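Long-range contacts in SPOU RRNA methylase (Sulfolobus acidocaldarius, PDB 4CNG), which catalyses 2'-O-methylation of cytidine 32 in tRNA, taking the methyl group from S-adenosyl-L-methionine and working as a homodimer: residues A[24-29]-A[125-130]; A[83-88]-A[142-147]; A[50-55]-A[77-82]; A[31-36]-A[60-65]. The protein carries 1 engineered substitution. All coordinates share one frame; numbering follows the deposited sequence.

Interaction 1: A[24-29]-A[125-130]. With SAH (S-adenosyl-L-homocysteine), chain C.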
loop_
_atom_site.group_PDB
_atom_site.type_symbol
_atom_site.label_atom_id
_atom_site.label_comp_id
_atom_site.label_asym_id
_atom_site.label_seq_id
_atom_site.Cartn_x
_atom_site.Cartn_y
_atom_site.Cartn_z
ATOM N N ARG A 24 -14.931 9.692 -0.283
ATOM C CA ARG A 24 -14.179 10.653 0.508
ATOM C C ARG A 24 -13.169 9.902 1.373
ATOM O O ARG A 24 -13.528 9.047 2.160
ATOM C CB ARG A 24 -15.111 11.468 1.411
ATOM C CG ARG A 24 -14.351 12.477 2.244
ATOM C CD ARG A 24 -15.246 13.206 3.235
ATOM N NE ARG A 24 -16.239 13.991 2.539
ATOM C CZ ARG A 24 -17.255 14.607 3.130
ATOM N NH1 ARG A 24 -17.415 14.553 4.448
ATOM N NH2 ARG A 24 -18.152 15.183 2.367
ATOM N N LEU A 25 -11.898 10.226 1.205
ATOM C CA LEU A 25 -10.843 9.710 2.023
ATOM C C LEU A 25 -10.622 10.672 3.190
ATOM O O LEU A 25 -10.435 11.855 2.949
ATOM C CB LEU A 25 -9.559 9.573 1.199
ATOM C CG LEU A 25 -8.359 9.023 1.904
ATOM C CD1 LEU A 25 -8.595 7.618 2.384
ATOM C CD2 LEU A 25 -7.165 9.102 0.983
ATOM N N VAL A 26 -10.660 10.147 4.402
ATOM C CA VAL A 26 -10.446 10.922 5.627
ATOM C C VAL A 26 -9.260 10.343 6.375
ATOM O O VAL A 26 -9.275 9.191 6.759
ATOM C CB VAL A 26 -11.715 10.909 6.543
ATOM C CG1 VAL A 26 -11.434 11.666 7.829
ATOM C CG2 VAL A 26 -12.925 11.428 5.807
ATOM N N ILE A 27 -8.246 11.184 6.587
ATOM C CA ILE A 27 -7.060 10.793 7.311
ATOM C C ILE A 27 -7.029 11.582 8.621
ATOM O O ILE A 27 -6.998 12.799 8.602
ATOM C CB ILE A 27 -5.773 11.038 6.498
ATOM C CG1 ILE A 27 -5.872 10.516 5.071
ATOM C CG2 ILE A 27 -4.571 10.472 7.201
ATOM C CD1 ILE A 27 -6.096 9.024 4.983
ATOM N N VAL A 28 -7.021 10.876 9.731
ATOM C CA VAL A 28 -7.141 11.507 11.053
ATOM C C VAL A 28 -5.764 11.733 11.673
ATOM O O VAL A 28 -5.032 10.801 11.990
ATOM C CB VAL A 28 -8.013 10.679 11.979
ATOM C CG1 VAL A 28 -8.167 11.346 13.355
ATOM C CG2 VAL A 28 -9.371 10.442 11.366
ATOM N N GLU A 29 -5.415 13.013 11.850
ATOM C CA GLU A 29 -4.200 13.444 12.534
ATOM C C GLU A 29 -2.930 12.742 12.062
ATOM O O GLU A 29 -2.156 12.237 12.873
ATOM C CB GLU A 29 -4.390 13.369 14.052
ATOM C CG GLU A 29 -5.464 14.343 14.538
ATOM C CD GLU A 29 -5.610 14.451 16.053
ATOM O OE1 GLU A 29 -5.211 13.523 16.772
ATOM O OE2 GLU A 29 -6.159 15.472 16.522
ATOM N N LYS A 125 -22.366 7.870 -1.303
ATOM C CA LYS A 125 -21.208 8.653 -0.900
ATOM C C LYS A 125 -20.648 8.095 0.410
ATOM O O LYS A 125 -21.344 8.062 1.431
ATOM C CB LYS A 125 -21.598 10.115 -0.719
ATOM C CG LYS A 125 -20.409 11.004 -0.423
ATOM C CD LYS A 125 -20.769 12.479 -0.412
ATOM C CE LYS A 125 -20.046 13.204 -1.529
ATOM N NZ LYS A 125 -19.642 14.571 -1.123
ATOM N N VAL A 126 -19.403 7.646 0.372
ATOM C CA VAL A 126 -18.830 6.933 1.482
ATOM C C VAL A 126 -17.518 7.568 1.913
ATOM O O VAL A 126 -16.642 7.830 1.068
ATOM C CB VAL A 126 -18.587 5.465 1.101
ATOM C CG1 VAL A 126 -18.074 4.695 2.291
ATOM C CG2 VAL A 126 -19.870 4.845 0.576
ATOM N N ALA A 127 -17.361 7.749 3.227
ATOM C CA ALA A 127 -16.086 8.151 3.808
ATOM C C ALA A 127 -15.343 6.921 4.285
ATOM O O ALA A 127 -15.878 6.121 5.038
ATOM C CB ALA A 127 -16.320 9.104 4.967
ATOM N N PHE A 128 -14.088 6.810 3.851
ATOM C CA PHE A 128 -13.143 5.801 4.333
ATOM C C PHE A 128 -12.174 6.500 5.259
ATOM O O PHE A 128 -11.474 7.411 4.822
ATOM C CB PHE A 128 -12.403 5.106 3.184
ATOM C CG PHE A 128 -13.214 4.070 2.466
ATOM C CD1 PHE A 128 -14.160 4.411 1.513
ATOM C CD2 PHE A 128 -13.168 2.751 2.866
ATOM C CE1 PHE A 128 -14.938 3.430 0.897
ATOM C CE2 PHE A 128 -13.895 1.768 2.225
ATOM C CZ PHE A 128 -14.797 2.130 1.274
ATOM N N ILE A 129 -12.116 6.049 6.511
ATOM C CA ILE A 129 -11.485 6.788 7.588
ATOM C C ILE A 129 -10.308 5.960 8.102
ATOM O O ILE A 129 -10.471 4.788 8.468
ATOM C CB ILE A 129 -12.473 7.067 8.753
ATOM C CG1 ILE A 129 -13.701 7.773 8.252
ATOM C CG2 ILE A 129 -11.801 7.767 9.884
ATOM C CD1 ILE A 129 -14.955 7.486 9.049
ATOM N N PHE A 130 -9.111 6.589 8.134
ATOM C CA PHE A 130 -7.872 5.970 8.576
ATOM C C PHE A 130 -7.314 6.762 9.730
ATOM O O PHE A 130 -7.435 7.988 9.786
ATOM C CB PHE A 130 -6.859 5.941 7.399
ATOM C CG PHE A 130 -7.287 5.083 6.239
ATOM C CD1 PHE A 130 -8.169 5.533 5.309
ATOM C CD2 PHE A 130 -6.785 3.806 6.105
ATOM C CE1 PHE A 130 -8.600 4.717 4.277
ATOM C CE2 PHE A 130 -7.172 2.998 5.040
ATOM C CZ PHE A 130 -8.083 3.451 4.134
HETATM N N SAH C . -0.799 0.995 17.024
HETATM C CA SAH C . -1.873 1.571 16.172
HETATM C CB SAH C . -1.531 1.254 14.725
HETATM C CG SAH C . -2.218 2.191 13.715
HETATM S SD SAH C . -1.756 1.800 12.032
HETATM C C SAH C . -3.185 0.989 16.612
HETATM O O SAH C . -3.223 0.071 17.434
HETATM O OXT SAH C . -4.242 1.497 16.298
HETATM C "C5'" SAH C . -2.354 3.303 11.257
HETATM C "C4'" SAH C . -3.665 3.183 10.491
HETATM O "O4'" SAH C . -3.475 2.303 9.372
HETATM C "C3'" SAH C . -4.805 2.582 11.235
HETATM O "O3'" SAH C . -5.403 3.569 12.091
HETATM C "C2'" SAH C . -5.711 2.101 10.137
HETATM O "O2'" SAH C . -6.413 3.198 9.566
HETATM C "C1'" SAH C . -4.690 1.581 9.117
HETATM N N9 SAH C . -4.379 0.126 9.251
HETATM C C8 SAH C . -3.151 -0.434 9.442
HETATM N N7 SAH C . -3.235 -1.784 9.289
HETATM C C5 SAH C . -4.523 -2.054 8.964
HETATM C C6 SAH C . -5.227 -3.218 8.602
HETATM N N6 SAH C . -4.643 -4.434 8.580
HETATM N N1 SAH C . -6.501 -3.115 8.305
HETATM C C2 SAH C . -7.087 -1.908 8.307
HETATM N N3 SAH C . -6.518 -0.747 8.596
HETATM C C4 SAH C . -5.239 -0.826 8.893
#
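The Phe130 ring and the Leu25 side chain meet at about a right angle, Leu25 CD1 lying 3.5 Å from Phe130 CE1, while Ile27 CD1 reaches Phe130 CB at 4.0 Å. Leu25 gets there with CG anti to the backbone N (chi1 -179°). Under this layer, strands 22-28 and 125-130 run parallel in the middle of the SPOUT methyltransferase sheet, laced by five backbone hydrogen bonds from Arg24 N to Val126 O through to Val28 N to Phe130 O. On the other sheet face Val26 CB packs on Ile129 CG1 at 4.1 Å, and the Val28 and Ile129 side chains cross at a slant, their CG2 atoms 3.9 Å apart. Arg24 NH2 and Lys125 NZ lie 3.8 Å apart, a closeness that Glu50, salt-bridged to Arg24 NE and Lys125 NZ, probably makes tolerable. At the C-terminal end of strand 125-130, S-adenosyl-L-homocysteine O2' lies 3.5 Å from Phe130 CD2. With an alanine at Phe130, Leu25 CD1 is likely to lose its partner and a gap to open beside O2'.

Interaction 2: A[83-88]-A[142-147]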
loop_
_atom_site.group_PDB
_atom_site.type_symbol
_atom_site.label_atom_id
_atom_site.label_comp_id
_atom_site.label_asym_id
_atom_site.label_seq_id
_atom_site.Cartn_x
_atom_site.Cartn_y
_atom_site.Cartn_z
ATOM N N ASN A 83 -11.705 19.049 13.295
ATOM C CA ASN A 83 -12.404 18.029 14.075
ATOM C C ASN A 83 -12.887 16.908 13.204
ATOM O O ASN A 83 -13.232 17.075 12.023
ATOM C CB ASN A 83 -13.616 18.595 14.808
ATOM C CG ASN A 83 -14.672 19.102 13.854
ATOM O OD1 ASN A 83 -15.752 18.365 13.585
ATOM N ND2 ASN A 83 -14.427 20.329 13.324
ATOM N N PHE A 84 -12.870 15.744 13.805
ATOM C CA PHE A 84 -13.355 14.552 13.156
ATOM C C PHE A 84 -14.766 14.684 12.577
ATOM O O PHE A 84 -15.074 14.300 11.449
ATOM C CB PHE A 84 -13.280 13.424 14.169
ATOM C CG PHE A 84 -13.698 12.111 13.638
ATOM C CD1 PHE A 84 -12.831 11.363 12.873
ATOM C CD2 PHE A 84 -14.855 11.542 14.037
ATOM C CE1 PHE A 84 -13.138 10.086 12.514
ATOM C CE2 PHE A 84 -15.210 10.292 13.599
ATOM C CZ PHE A 84 -14.353 9.563 12.830
ATOM N N ASP A 85 -15.659 15.223 13.385
ATOM C CA ASP A 85 -17.050 15.326 12.992
ATOM C C ASP A 85 -17.202 16.102 11.700
ATOM O O ASP A 85 -18.091 15.809 10.916
ATOM C CB ASP A 85 -17.895 16.012 14.062
ATOM C CG ASP A 85 -17.986 15.246 15.375
ATOM O OD1 ASP A 85 -17.878 14.027 15.397
ATOM O OD2 ASP A 85 -18.445 15.861 16.375
ATOM N N ASP A 86 -16.422 17.160 11.518
ATOM C CA ASP A 86 -16.564 17.983 10.305
ATOM C C ASP A 86 -16.112 17.304 8.998
ATOM O O ASP A 86 -16.500 17.699 7.898
ATOM C CB ASP A 86 -15.834 19.319 10.489
ATOM C CG ASP A 86 -16.619 20.327 11.376
ATOM O OD1 ASP A 86 -17.632 19.912 12.039
ATOM O OD2 ASP A 86 -16.176 21.544 11.441
ATOM N N ALA A 87 -15.276 16.288 9.164
ATOM C CA ALA A 87 -14.759 15.520 8.041
ATOM C C ALA A 87 -15.694 14.422 7.554
ATOM O O ALA A 87 -15.522 13.929 6.430
ATOM C CB ALA A 87 -13.396 14.953 8.391
ATOM N N ILE A 88 -16.670 14.030 8.378
ATOM C CA ILE A 88 -17.536 12.904 8.048
ATOM C C ILE A 88 -18.997 13.356 7.871
ATOM O O ILE A 88 -19.895 12.530 7.818
ATOM C CB ILE A 88 -17.425 11.773 9.110
ATOM C CG1 ILE A 88 -17.918 12.244 10.489
ATOM C CG2 ILE A 88 -15.999 11.217 9.176
ATOM C CD1 ILE A 88 -18.090 11.133 11.499
ATOM N N ILE A 142 -14.512 5.298 16.236
ATOM C CA ILE A 142 -15.091 4.092 15.704
ATOM C C ILE A 142 -16.567 4.010 16.026
ATOM O O ILE A 142 -17.360 3.595 15.193
ATOM C CB ILE A 142 -14.309 2.831 16.159
ATOM C CG1 ILE A 142 -12.879 2.849 15.593
ATOM C CG2 ILE A 142 -15.037 1.559 15.804
ATOM C CD1 ILE A 142 -11.940 1.838 16.189
ATOM N N ALA A 143 -16.992 4.476 17.214
ATOM C CA ALA A 143 -18.405 4.519 17.563
ATOM C C ALA A 143 -19.218 5.405 16.644
ATOM O O ALA A 143 -20.376 5.086 16.383
ATOM C CB ALA A 143 -18.604 4.973 19.009
ATOM N N LYS A 144 -18.604 6.467 16.124
ATOM C CA LYS A 144 -19.227 7.406 15.207
ATOM C C LYS A 144 -19.242 6.902 13.776
ATOM O O LYS A 144 -19.785 7.562 12.903
ATOM C CB LYS A 144 -18.494 8.735 15.271
ATOM C CG LYS A 144 -18.789 9.532 16.522
ATOM C CD LYS A 144 -17.869 10.736 16.608
ATOM C CE LYS A 144 -18.219 11.632 17.788
ATOM N NZ LYS A 144 -17.284 12.797 17.836
ATOM N N SER A 145 -18.653 5.719 13.521
ATOM C CA SER A 145 -18.563 5.133 12.191
ATOM C C SER A 145 -19.600 4.014 12.068
ATOM O O SER A 145 -20.023 3.399 13.042
ATOM C CB SER A 145 -17.136 4.612 11.944
ATOM O OG SER A 145 -16.223 5.694 12.034
ATOM N N ASP A 146 -19.993 3.688 10.841
ATOM C CA ASP A 146 -20.953 2.626 10.566
ATOM C C ASP A 146 -20.333 1.225 10.531
ATOM O O ASP A 146 -20.961 0.268 10.968
ATOM C CB ASP A 146 -21.656 2.895 9.249
ATOM C CG ASP A 146 -22.434 4.188 9.284
ATOM O OD1 ASP A 146 -23.372 4.245 10.096
ATOM O OD2 ASP A 146 -22.161 5.115 8.494
ATOM N N PHE A 147 -19.137 1.123 9.981
ATOM C CA PHE A 147 -18.456 -0.149 9.817
ATOM C C PHE A 147 -16.979 0.008 10.188
ATOM O O PHE A 147 -16.464 1.120 10.175
ATOM C CB PHE A 147 -18.555 -0.639 8.361
ATOM C CG PHE A 147 -19.960 -0.997 7.916
ATOM C CD1 PHE A 147 -20.573 -2.129 8.394
ATOM C CD2 PHE A 147 -20.626 -0.232 6.996
ATOM C CE1 PHE A 147 -21.828 -2.489 7.956
ATOM C CE2 PHE A 147 -21.904 -0.580 6.566
ATOM C CZ PHE A 147 -22.468 -1.731 7.014
#
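Asp85 and Lys144 join across the contact by a salt bridge, Lys144 NZ donating to Asp85 OD1 at 2.8 Å. The bridge links the short, weakly bonded helix 84-87 to the turn that leaves helix 139-143, over one face of the parallel SPOUT sheet. NZ meets OD1 on its syn side, 29° out of the carboxylate plane, and the two side chains cross nearly at right angles. Lys144 is stretched out beyond CG, with chi2 to chi4 all close to 180°, which carries its ammonium to the carboxylate while its aliphatic part runs along the edge of Phe84. That ring and the lysine chain slide past each other in opposite directions, Lys144 CB sitting near the ring plane, 4.0 Å from Phe84 CE2. Ile88 CD1 comes to 4.2 Å from Lys144 O. At the start of the short helix Asn83 is the N-cap, though the capping bond from its OD1 to the poorly ordered Asp86 is doubtfully short. Further in, Phe84, Ile88 and Ser145 all rest on Ile129 of strand 125-130. Ser145 OG is hydrogen-bonded to Glu141 O and lies at the edge of the Phe84 ring, 4.4 Å from Phe84 CZ.

Interaction 3: A[50-55]-A[77-82]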
loop_
_atom_site.group_PDB
_atom_site.type_symbol
_atom_site.label_atom_id
_atom_site.label_comp_id
_atom_site.label_asym_id
_atom_site.label_seq_id
_atom_site.Cartn_x
_atom_site.Cartn_y
_atom_site.Cartn_z
ATOM N N GLU A 50 -12.847 13.123 -2.964
ATOM C CA GLU A 50 -12.695 14.119 -1.887
ATOM C C GLU A 50 -11.649 13.591 -0.924
ATOM O O GLU A 50 -11.553 12.387 -0.701
ATOM C CB GLU A 50 -14.035 14.289 -1.161
ATOM C CG GLU A 50 -15.125 14.873 -2.028
ATOM C CD GLU A 50 -16.443 15.083 -1.308
ATOM O OE1 GLU A 50 -16.625 14.606 -0.173
ATOM O OE2 GLU A 50 -17.357 15.654 -1.944
ATOM N N PHE A 51 -10.857 14.506 -0.373
ATOM C CA PHE A 51 -9.709 14.174 0.443
ATOM C C PHE A 51 -9.670 15.166 1.601
ATOM O O PHE A 51 -9.376 16.338 1.397
ATOM C CB PHE A 51 -8.433 14.250 -0.434
ATOM C CG PHE A 51 -7.133 14.042 0.290
ATOM C CD1 PHE A 51 -6.994 13.182 1.345
ATOM C CD2 PHE A 51 -6.012 14.673 -0.190
ATOM C CE1 PHE A 51 -5.766 12.972 1.928
ATOM C CE2 PHE A 51 -4.764 14.476 0.386
ATOM C CZ PHE A 51 -4.652 13.644 1.477
ATOM N N TYR A 52 -9.935 14.639 2.797
ATOM C CA TYR A 52 -9.957 15.417 4.035
ATOM C C TYR A 52 -8.892 14.922 4.982
ATOM O O TYR A 52 -8.714 13.716 5.156
ATOM C CB TYR A 52 -11.339 15.288 4.738
ATOM C CG TYR A 52 -12.415 16.146 4.195
ATOM C CD1 TYR A 52 -12.926 15.970 2.941
ATOM C CD2 TYR A 52 -13.007 17.096 4.995
ATOM C CE1 TYR A 52 -13.943 16.745 2.446
ATOM C CE2 TYR A 52 -14.040 17.891 4.530
ATOM C CZ TYR A 52 -14.545 17.671 3.260
ATOM O OH TYR A 52 -15.570 18.451 2.773
ATOM N N VAL A 53 -8.254 15.858 5.667
ATOM C CA VAL A 53 -7.274 15.549 6.666
ATOM C C VAL A 53 -7.653 16.327 7.928
ATOM O O VAL A 53 -7.851 17.535 7.878
ATOM C CB VAL A 53 -5.869 15.893 6.164
ATOM C CG1 VAL A 53 -4.848 15.611 7.229
ATOM C CG2 VAL A 53 -5.525 15.028 4.963
ATOM N N VAL A 54 -7.805 15.605 9.024
ATOM C CA VAL A 54 -8.207 16.174 10.296
ATOM C C VAL A 54 -6.945 16.532 11.085
ATOM O O VAL A 54 -6.123 15.676 11.393
ATOM C CB VAL A 54 -9.041 15.168 11.073
ATOM C CG1 VAL A 54 -9.454 15.777 12.399
ATOM C CG2 VAL A 54 -10.268 14.714 10.309
ATOM N N ASN A 55 -6.802 17.815 11.442
ATOM C CA ASN A 55 -5.759 18.294 12.349
ATOM C C ASN A 55 -4.385 17.635 12.053
ATOM O O ASN A 55 -3.818 16.961 12.892
ATOM C CB ASN A 55 -6.168 18.041 13.803
ATOM C CG ASN A 55 -5.215 18.653 14.791
ATOM O OD1 ASN A 55 -4.577 19.671 14.488
ATOM N ND2 ASN A 55 -5.056 18.018 15.946
ATOM N N MET A 77 -6.623 20.495 -3.598
ATOM C CA MET A 77 -7.761 19.598 -3.406
ATOM C C MET A 77 -8.027 19.245 -1.933
ATOM O O MET A 77 -9.179 19.196 -1.495
ATOM C CB MET A 77 -7.541 18.330 -4.206
ATOM C CG MET A 77 -8.643 17.315 -4.047
ATOM S SD MET A 77 -8.232 15.713 -4.706
ATOM C CE MET A 77 -9.695 14.816 -4.273
ATOM N N MET A 78 -6.962 18.973 -1.201
ATOM C CA MET A 78 -7.042 18.530 0.173
ATOM C C MET A 78 -7.754 19.546 1.029
ATOM O O MET A 78 -7.450 20.729 0.962
ATOM C CB MET A 78 -5.623 18.312 0.700
ATOM C CG MET A 78 -5.559 17.692 2.076
ATOM S SD MET A 78 -3.867 17.472 2.612
ATOM C CE MET A 78 -3.439 19.175 2.976
ATOM N N LYS A 79 -8.709 19.078 1.810
ATOM C CA LYS A 79 -9.414 19.927 2.769
ATOM C C LYS A 79 -8.935 19.585 4.165
ATOM O O LYS A 79 -8.886 18.433 4.545
ATOM C CB LYS A 79 -10.923 19.688 2.655
ATOM C CG LYS A 79 -11.537 20.176 1.352
ATOM C CD LYS A 79 -12.914 19.585 1.092
ATOM C CE LYS A 79 -13.440 19.974 -0.288
ATOM N NZ LYS A 79 -14.452 19.016 -0.822
ATOM N N ILE A 80 -8.556 20.593 4.936
ATOM C CA ILE A 80 -8.185 20.434 6.315
ATOM C C ILE A 80 -9.382 20.802 7.193
ATOM O O ILE A 80 -10.059 21.797 6.941
ATOM C CB ILE A 80 -6.987 21.322 6.649
ATOM C CG1 ILE A 80 -5.797 20.841 5.818
ATOM C CG2 ILE A 80 -6.659 21.279 8.142
ATOM C CD1 ILE A 80 -4.574 21.732 5.948
ATOM N N THR A 81 -9.648 20.004 8.223
ATOM C CA THR A 81 -10.605 20.361 9.282
ATOM C C THR A 81 -9.947 20.187 10.614
ATOM O O THR A 81 -9.052 19.385 10.752
ATOM C CB THR A 81 -11.882 19.475 9.268
ATOM O OG1 THR A 81 -11.566 18.100 9.574
ATOM C CG2 THR A 81 -12.598 19.571 7.958
ATOM N N ASN A 82 -10.462 20.867 11.636
ATOM C CA ASN A 82 -9.968 20.681 12.979
ATOM C C ASN A 82 -10.524 19.487 13.698
ATOM O O ASN A 82 -9.860 18.932 14.607
ATOM C CB ASN A 82 -10.124 21.913 13.819
ATOM C CG ASN A 82 -9.268 21.851 15.090
ATOM O OD1 ASN A 82 -9.761 22.136 16.159
ATOM N ND2 ASN A 82 -8.016 21.395 14.981
HETATM O O HOH W 1 -11.191 17.185 -1.421
#
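Residues 50-55 and 77-82 form a parallel strand pair at one margin of the sheet, where strand 79-81 is the outermost strand within this chain and strand 50-54 separates it from strand 22-28. Four backbone hydrogen bonds hold the pair, from Lys79 N to Phe51 O at 2.9 Å through to Asn55 N to Thr81 O at 2.8 Å. Just before the ladder, a water takes over: it accepts from Phe51 N and donates to Met77 O. On one sheet face Lys79 lies over the Tyr52 ring. Its CB stands 3.9 Å from the ring centroid and only 4° off the normal, a CH-pi contact, and CD continues to 3.3 Å from Tyr52 CE1. Thr81 CG2, in one of its two conformers, borders the edge of the same ring. Tyr52 also makes a cation-pi contact with Arg24, so a serine here would probably leave both the lysine methylenes and that guanidinium without their aromatic surface. On the other face Met78, its CG anti to the backbone N (chi1 -173°), lays CG over the Phe51 ring, 4.1 Å from the centroid, while SD makes an oblique Met-aromatic contact. The tyrosine face thus carries the lysine chain toward Glu50, whose OE2, salt-bridged to Lys125, stays 4.6 Å from Lys79 NZ, near enough for attraction but beyond a salt bridge.

Interaction 4: A[31-36]-A[60-65]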
loop_
_atom_site.group_PDB
_atom_site.type_symbol
_atom_site.label_atom_id
_atom_site.label_comp_id
_atom_site.label_asym_id
_atom_site.label_seq_id
_atom_site.Cartn_x
_atom_site.Cartn_y
_atom_site.Cartn_z
ATOM N N GLU A 31 0.751 11.955 11.182
ATOM C CA GLU A 31 1.959 12.380 11.857
ATOM C C GLU A 31 3.163 12.469 10.888
ATOM O O GLU A 31 4.035 13.311 11.065
ATOM C CB GLU A 31 2.247 11.382 12.997
ATOM C CG GLU A 31 1.135 11.352 14.048
ATOM C CD GLU A 31 1.015 10.107 14.934
ATOM O OE1 GLU A 31 1.707 9.105 14.718
ATOM O OE2 GLU A 31 0.224 10.160 15.907
ATOM N N GLY A 32 3.260 11.516 9.964
ATOM C CA GLY A 32 4.410 11.442 9.071
ATOM C C GLY A 32 4.212 12.209 7.781
ATOM O O GLY A 32 3.259 11.967 7.056
ATOM N N ALA A 33 5.154 13.080 7.428
ATOM C CA ALA A 33 5.081 13.795 6.150
ATOM C C ALA A 33 5.171 12.863 4.960
ATOM O O ALA A 33 4.528 13.078 3.954
ATOM C CB ALA A 33 6.148 14.865 6.069
ATOM N N TYR A 34 5.937 11.798 5.091
ATOM C CA TYR A 34 6.016 10.835 4.013
ATOM C C TYR A 34 4.650 10.167 3.832
ATOM O O TYR A 34 4.160 10.053 2.706
ATOM C CB TYR A 34 7.105 9.807 4.304
ATOM C CG TYR A 34 7.173 9.406 5.753
ATOM C CD1 TYR A 34 6.385 8.391 6.244
ATOM C CD2 TYR A 34 7.931 10.139 6.660
ATOM C CE1 TYR A 34 6.325 8.120 7.590
ATOM C CE2 TYR A 34 7.946 9.817 8.001
ATOM C CZ TYR A 34 7.127 8.811 8.458
ATOM O OH TYR A 34 7.138 8.460 9.782
ATOM N N ASN A 35 3.984 9.788 4.927
ATOM C CA ASN A 35 2.680 9.167 4.774
ATOM C C ASN A 35 1.706 10.120 4.133
ATOM O O ASN A 35 0.949 9.720 3.263
ATOM C CB ASN A 35 2.140 8.685 6.088
ATOM C CG ASN A 35 2.739 7.405 6.523
ATOM O OD1 ASN A 35 3.052 6.566 5.692
ATOM N ND2 ASN A 35 2.842 7.194 7.804
ATOM N N LEU A 36 1.669 11.368 4.573
ATOM C CA LEU A 36 0.719 12.303 3.991
ATOM C C LEU A 36 0.987 12.495 2.487
ATOM O O LEU A 36 0.050 12.514 1.693
ATOM C CB LEU A 36 0.742 13.619 4.770
ATOM C CG LEU A 36 -0.211 14.707 4.258
ATOM C CD1 LEU A 36 -1.634 14.205 4.242
ATOM C CD2 LEU A 36 -0.079 15.961 5.076
ATOM N N ILE A 60 3.133 19.957 6.071
ATOM C CA ILE A 60 2.548 19.836 4.746
ATOM C C ILE A 60 3.532 20.204 3.628
ATOM O O ILE A 60 3.473 19.633 2.530
ATOM C CB ILE A 60 1.259 20.650 4.654
ATOM C CG1 ILE A 60 0.215 19.995 5.546
ATOM C CG2 ILE A 60 0.738 20.736 3.242
ATOM C CD1 ILE A 60 -0.947 20.874 5.845
ATOM N N ASN A 61 4.419 21.160 3.912
ATOM C CA ASN A 61 5.435 21.551 2.973
ATOM C C ASN A 61 6.344 20.379 2.679
ATOM O O ASN A 61 6.694 20.128 1.526
ATOM C CB ASN A 61 6.252 22.706 3.547
ATOM C CG ASN A 61 6.920 23.544 2.476
ATOM O OD1 ASN A 61 6.301 23.897 1.472
ATOM N ND2 ASN A 61 8.164 23.941 2.728
ATOM N N GLU A 62 6.729 19.645 3.709
ATOM C CA GLU A 62 7.564 18.456 3.539
ATOM C C GLU A 62 6.814 17.344 2.810
ATOM O O GLU A 62 7.382 16.623 2.008
ATOM C CB GLU A 62 8.048 17.974 4.913
ATOM C CG GLU A 62 9.090 16.870 4.870
ATOM C CD GLU A 62 10.380 17.298 4.185
ATOM O OE1 GLU A 62 10.704 18.508 4.215
ATOM O OE2 GLU A 62 11.088 16.422 3.643
ATOM N N ALA A 63 5.533 17.207 3.097
ATOM C CA ALA A 63 4.739 16.154 2.493
ATOM C C ALA A 63 4.653 16.284 0.976
ATOM O O ALA A 63 4.608 15.298 0.271
ATOM C CB ALA A 63 3.347 16.159 3.105
ATOM N N ILE A 64 4.624 17.512 0.494
ATOM C CA ILE A 64 4.543 17.750 -0.942
ATOM C C ILE A 64 5.663 17.032 -1.698
ATOM O O ILE A 64 5.450 16.538 -2.808
ATOM C CB ILE A 64 4.541 19.250 -1.284
ATOM C CG1 ILE A 64 3.221 19.873 -0.829
ATOM C CG2 ILE A 64 4.780 19.471 -2.769
ATOM C CD1 ILE A 64 3.075 21.353 -1.107
ATOM N N LYS A 65 6.830 16.903 -1.074
ATOM C CA LYS A 65 7.973 16.240 -1.717
ATOM C C LYS A 65 7.720 14.759 -1.992
ATOM O O LYS A 65 8.457 14.157 -2.819
ATOM C CB LYS A 65 9.211 16.380 -0.839
ATOM C CG LYS A 65 9.660 17.824 -0.680
ATOM C CD LYS A 65 10.736 17.977 0.385
ATOM C CE LYS A 65 11.409 19.345 0.320
ATOM N NZ LYS A 65 12.762 19.298 0.936
#
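Leu36 faces Ala63 where the first turn of helix 33-45 packs against the short helix 60-64, and its side chain can be followed outward atom by atom. CB lies 4.0 Å from Ala63 CB, and CG keeps the same distance from that methyl. With CG placed opposite the backbone N (chi1 180°), the chain stays close to Ala63 as it extends. At the tip the branches divide: CD2 touches Ala63 CB once more and reaches Ile60 CG1 at 4.1 Å, whereas CD1 turns toward Phe51 and Val53 of strand 50-54. One turn earlier, Ala33 brings the backbones together, its CA only 4.4 Å from that of Ala63. Ala33 O lies 3.4 Å from Ala63 CB, and Ala63 CA approaches the same oxygen as a CA-H...O contact. Ala33 CB, for its part, rests on the methylenes of Glu62, 3.8 Å from Glu62 CG. Helix 33-45 precedes strand 50-54 and helix 60-64 follows it, and the contact joins the two directly. Tyr34, in one of its two conformers, meets Phe66 of the second subunit edge to face. Without any hydrogen bond between the segments, the fit rests on apolar contact and on two alanines small enough to let the backbones come so near.

How the interactions relate
Starting from the N terminus, strand 22-28 opens interaction 1, whose loop closes only at strand 125-130; interactions 3 and 4 are both nested within it. Residues 31-36 come next, followed by 50-55, 60-65 and 77-82, so interactions 4 and 3 cross, touching where Ile60 CD1 meets Ile80 CD1. Residues 83-88 open interaction 2 inside the loop of interaction 1, but it closes at 142-147, so these two cross as well. Interactions 1 and 3 pair strands of one sheet, joined through the neighbouring strands 22-28 and 50-54. Interaction 4 joins helices 33-45 and 60-64, and interaction 2 joins helix 84-87 to the end of helix 139-143, about 23 Å away between centres.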